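Local coordinates for protein beta-fructofuranosidase (Bifidobacterium adolescentis, PDB 6NOB) that probably hydrolyses beta-fructofuranosides such as sucrose, as a family 32 glycoside hydrolase with beta-fructofuranosidase activity, at residues Leu474-His479 against Glu593-Gly598. Residues are numbered along the deposited sequence; the frame is centred on the assembly and turned at random.
Sequences LPRELH and EVFLNG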
ATOM      1  N   LEU A 474       0.819   8.071   4.879  1.00 44.87           N
ATOM      2  CA  LEU A 474       2.048   8.832   5.032  1.00 43.47           C
ATOM      3  C   LEU A 474       3.103   7.949   5.697  1.00 44.68           C
ATOM      4  O   LEU A 474       2.776   7.165   6.592  1.00 46.43           O
ATOM      5  CB  LEU A 474       1.804  10.094   5.861  1.00 41.53           C
ATOM      6  CG  LEU A 474       0.957  11.181   5.187  1.00 38.15           C
ATOM      7  CD1 LEU A 474       0.569  12.274   6.176  1.00 32.61           C
ATOM      8  CD2 LEU A 474       1.690  11.779   3.991  1.00 35.86           C
ATOM      9  N   PRO A 475       4.361   8.029   5.261  1.00 41.18           N
ATOM     10  CA  PRO A 475       5.377   7.087   5.760  1.00 39.03           C
ATOM     11  C   PRO A 475       5.572   7.209   7.265  1.00 38.04           C
ATOM     12  O   PRO A 475       5.739   8.306   7.804  1.00 37.36           O
ATOM     13  CB  PRO A 475       6.642   7.482   4.989  1.00 39.02           C
ATOM     14  CG  PRO A 475       6.383   8.869   4.484  1.00 42.31           C
ATOM     15  CD  PRO A 475       4.905   8.958   4.257  1.00 42.51           C
ATOM     16  N   ARG A 476       5.543   6.063   7.944  1.00 29.70           N
ATOM     17  CA  ARG A 476       5.656   6.003   9.393  1.00 35.08           C
ATOM     18  C   ARG A 476       6.980   5.367   9.803  1.00 38.48           C
ATOM     19  O   ARG A 476       7.428   4.388   9.196  1.00 41.96           O
ATOM     20  CB  ARG A 476       4.491   5.216   9.998  1.00 35.82           C
ATOM     21  CG  ARG A 476       3.137   5.851   9.749  1.00 37.47           C
ATOM     22  CD  ARG A 476       1.998   4.946  10.187  1.00 36.89           C
ATOM     23  NE  ARG A 476       0.713   5.429   9.688  1.00 39.50           N
ATOM     24  CZ  ARG A 476      -0.455   4.843   9.931  1.00 40.99           C
ATOM     25  NH1 ARG A 476      -0.504   3.747  10.676  1.00 39.20           N
ATOM     26  NH2 ARG A 476      -1.573   5.352   9.433  1.00 41.21           N
ATOM     27  N   GLU A 477       7.602   5.935  10.832  1.00 30.58           N
ATOM     28  CA  GLU A 477       8.795   5.357  11.429  1.00 35.37           C
ATOM     29  C   GLU A 477       8.386   4.420  12.558  1.00 35.68           C
ATOM     30  O   GLU A 477       7.457   4.713  13.315  1.00 39.60           O
ATOM     31  CB  GLU A 477       9.725   6.453  11.960  1.00 35.09           C
ATOM     32  CG  GLU A 477      11.042   5.938  12.534  1.00 45.31           C
ATOM     33  CD  GLU A 477      11.903   7.046  13.117  1.00 53.34           C
ATOM     34  OE1 GLU A 477      11.645   8.229  12.807  1.00 50.35           O
ATOM     35  OE2 GLU A 477      12.837   6.730  13.886  1.00 54.65           O
ATOM     36  N   LEU A 478       9.086   3.295  12.667  1.00 33.58           N
ATOM     37  CA  LEU A 478       8.754   2.257  13.631  1.00 36.81           C
ATOM     38  C   LEU A 478       9.814   2.165  14.719  1.00 38.78           C
ATOM     39  O   LEU A 478      11.015   2.236  14.442  1.00 40.55           O
ATOM     40  CB  LEU A 478       8.609   0.898  12.941  1.00 33.56           C
ATOM     41  CG  LEU A 478       7.499   0.794  11.896  1.00 33.06           C
ATOM     42  CD1 LEU A 478       7.384  -0.633  11.380  1.00 29.57           C
ATOM     43  CD2 LEU A 478       6.178   1.268  12.477  1.00 29.33           C
ATOM     44  N   HIS A 479       9.353   2.001  15.958  1.00 39.73           N
ATOM     45  CA  HIS A 479      10.211   1.693  17.091  1.00 39.38           C
ATOM     46  C   HIS A 479       9.478   0.714  17.999  1.00 44.14           C
ATOM     47  O   HIS A 479       8.253   0.580  17.940  1.00 40.25           O
ATOM     48  CB  HIS A 479      10.610   2.956  17.873  1.00 32.76           C
ATOM     49  CG  HIS A 479      11.731   3.722  17.244  1.00 41.32           C
ATOM     50  ND1 HIS A 479      13.052   3.340  17.363  1.00 41.31           N
ATOM     51  CD2 HIS A 479      11.731   4.849  16.493  1.00 36.67           C
ATOM     52  CE1 HIS A 479      13.815   4.195  16.706  1.00 44.50           C
ATOM     53  NE2 HIS A 479      13.038   5.120  16.168  1.00 42.04           N
ATOM     54  N   GLU A 593      -5.461  10.404   9.590  1.00 45.43           N
ATOM     55  CA  GLU A 593      -4.475   9.564  10.262  1.00 43.61           C
ATOM     56  C   GLU A 593      -4.204  10.178  11.626  1.00 47.93           C
ATOM     57  O   GLU A 593      -3.813  11.346  11.714  1.00 51.05           O
ATOM     58  CB  GLU A 593      -3.181   9.441   9.447  1.00 38.27           C
ATOM     59  CG  GLU A 593      -3.389   8.909   8.034  1.00 45.31           C
ATOM     60  CD  GLU A 593      -2.095   8.533   7.347  1.00 47.09           C
ATOM     61  OE1 GLU A 593      -1.436   7.578   7.806  1.00 49.30           O
ATOM     62  OE2 GLU A 593      -1.738   9.189   6.344  1.00 44.97           O
ATOM     63  N   VAL A 594      -4.421   9.399  12.682  1.00 47.09           N
ATOM     64  CA  VAL A 594      -4.376   9.888  14.054  1.00 41.96           C
ATOM     65  C   VAL A 594      -3.305   9.118  14.814  1.00 42.81           C
ATOM     66  O   VAL A 594      -3.230   7.887  14.717  1.00 49.47           O
ATOM     67  CB  VAL A 594      -5.745   9.744  14.743  1.00 41.49           C
ATOM     68  CG1 VAL A 594      -5.665  10.195  16.191  1.00 43.34           C
ATOM     69  CG2 VAL A 594      -6.807  10.530  13.986  1.00 33.54           C
ATOM     70  N   PHE A 595      -2.488   9.840  15.576  1.00 38.61           N
ATOM     71  CA  PHE A 595      -1.437   9.251  16.394  1.00 38.33           C
ATOM     72  C   PHE A 595      -1.613   9.711  17.833  1.00 39.03           C
ATOM     73  O   PHE A 595      -1.712  10.913  18.098  1.00 40.06           O
ATOM     74  CB  PHE A 595      -0.055   9.628  15.850  1.00 35.71           C
ATOM     75  CG  PHE A 595       0.155   9.196  14.430  1.00 39.83           C
ATOM     76  CD1 PHE A 595      -0.208  10.022  13.378  1.00 37.17           C
ATOM     77  CD2 PHE A 595       0.678   7.945  14.144  1.00 39.53           C
ATOM     78  CE1 PHE A 595      -0.037   9.616  12.070  1.00 37.55           C
ATOM     79  CE2 PHE A 595       0.854   7.533  12.839  1.00 38.05           C
ATOM     80  CZ  PHE A 595       0.497   8.371  11.799  1.00 40.39           C
ATOM     81  N   LEU A 596      -1.665   8.754  18.756  1.00 39.62           N
ATOM     82  CA  LEU A 596      -1.928   9.029  20.160  1.00 43.24           C
ATOM     83  C   LEU A 596      -0.687   8.751  20.996  1.00 47.55           C
ATOM     84  O   LEU A 596       0.043   7.787  20.740  1.00 52.66           O
ATOM     85  CB  LEU A 596      -3.099   8.185  20.671  1.00 45.51           C
ATOM     86  CG  LEU A 596      -4.389   8.273  19.854  1.00 48.37           C
ATOM     87  CD1 LEU A 596      -5.504   7.496  20.531  1.00 46.49           C
ATOM     88  CD2 LEU A 596      -4.793   9.723  19.660  1.00 50.51           C
ATOM     89  N   ASN A 597      -0.458   9.604  21.995  1.00 45.97           N
ATOM     90  CA  ASN A 597       0.655   9.450  22.932  1.00 45.60           C
ATOM     91  C   ASN A 597       1.987   9.299  22.199  1.00 46.90           C
ATOM     92  O   ASN A 597       2.836   8.485  22.569  1.00 45.36           O
ATOM     93  CB  ASN A 597       0.413   8.271  23.875  1.00 38.64           C
ATOM     94  CG  ASN A 597      -0.580   8.598  24.973  1.00 41.82           C
ATOM     95  OD1 ASN A 597      -1.142   9.693  25.011  1.00 45.71           O
ATOM     96  ND2 ASN A 597      -0.800   7.649  25.875  1.00 44.55           N
ATOM     97  N   GLY A 598       2.167  10.091  21.144  1.00 44.79           N
ATOM     98  CA  GLY A 598       3.405  10.055  20.391  1.00 42.59           C
ATOM     99  C   GLY A 598       3.622   8.798  19.583  1.00 47.06           C
ATOM    100  O   GLY A 598       4.766   8.472  19.257  1.00 46.03           O
TER
HETATM  101  O   HOH W   1       0.964   7.854   8.490  1.00 33.58           O
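Arg476 reaches from the last blade of the catalytic beta-propeller to Glu593 on the C-terminal beta-sandwich, the propeller-to-sandwich pairing characteristic of family 32. Its NH2 meets Glu593 OE1 at 2.8 Å in a salt bridge that is almost straight (177°); Glu593 OE1 accepts through its anti lone pair and lies in the guanidinium plane. A chain extended from CG to NE supplies the length needed between domains whose backbones stay well apart. Glutamate suits the facing position because its other oxygen, Glu593 OE2, takes the backbone N of Leu474 at 3.2 Å through its syn lone pair and also bonds His121. The tight part is here: Leu474 lays CG 3.5 Å from Glu593 OE2, and Phe595 places CZ 3.6 Å from Arg476 NE, its ring edge over a guanidinium face with the planes 83° apart. Toward His479 and Gly598 the segments diverge, and that looser, partly exposed end makes no direct contact. A water links Leu474 O, Arg476 NE and Glu593 OE1. Asp430 pairs with Arg476 NH1, and Ser604 bonds Arg476 NH2. A methionine in place of Arg476 would probably leave Glu593 and Asp430 without their shared cation. One buried cation thus serves carboxylates of both domains, which probably favours their fixed placement.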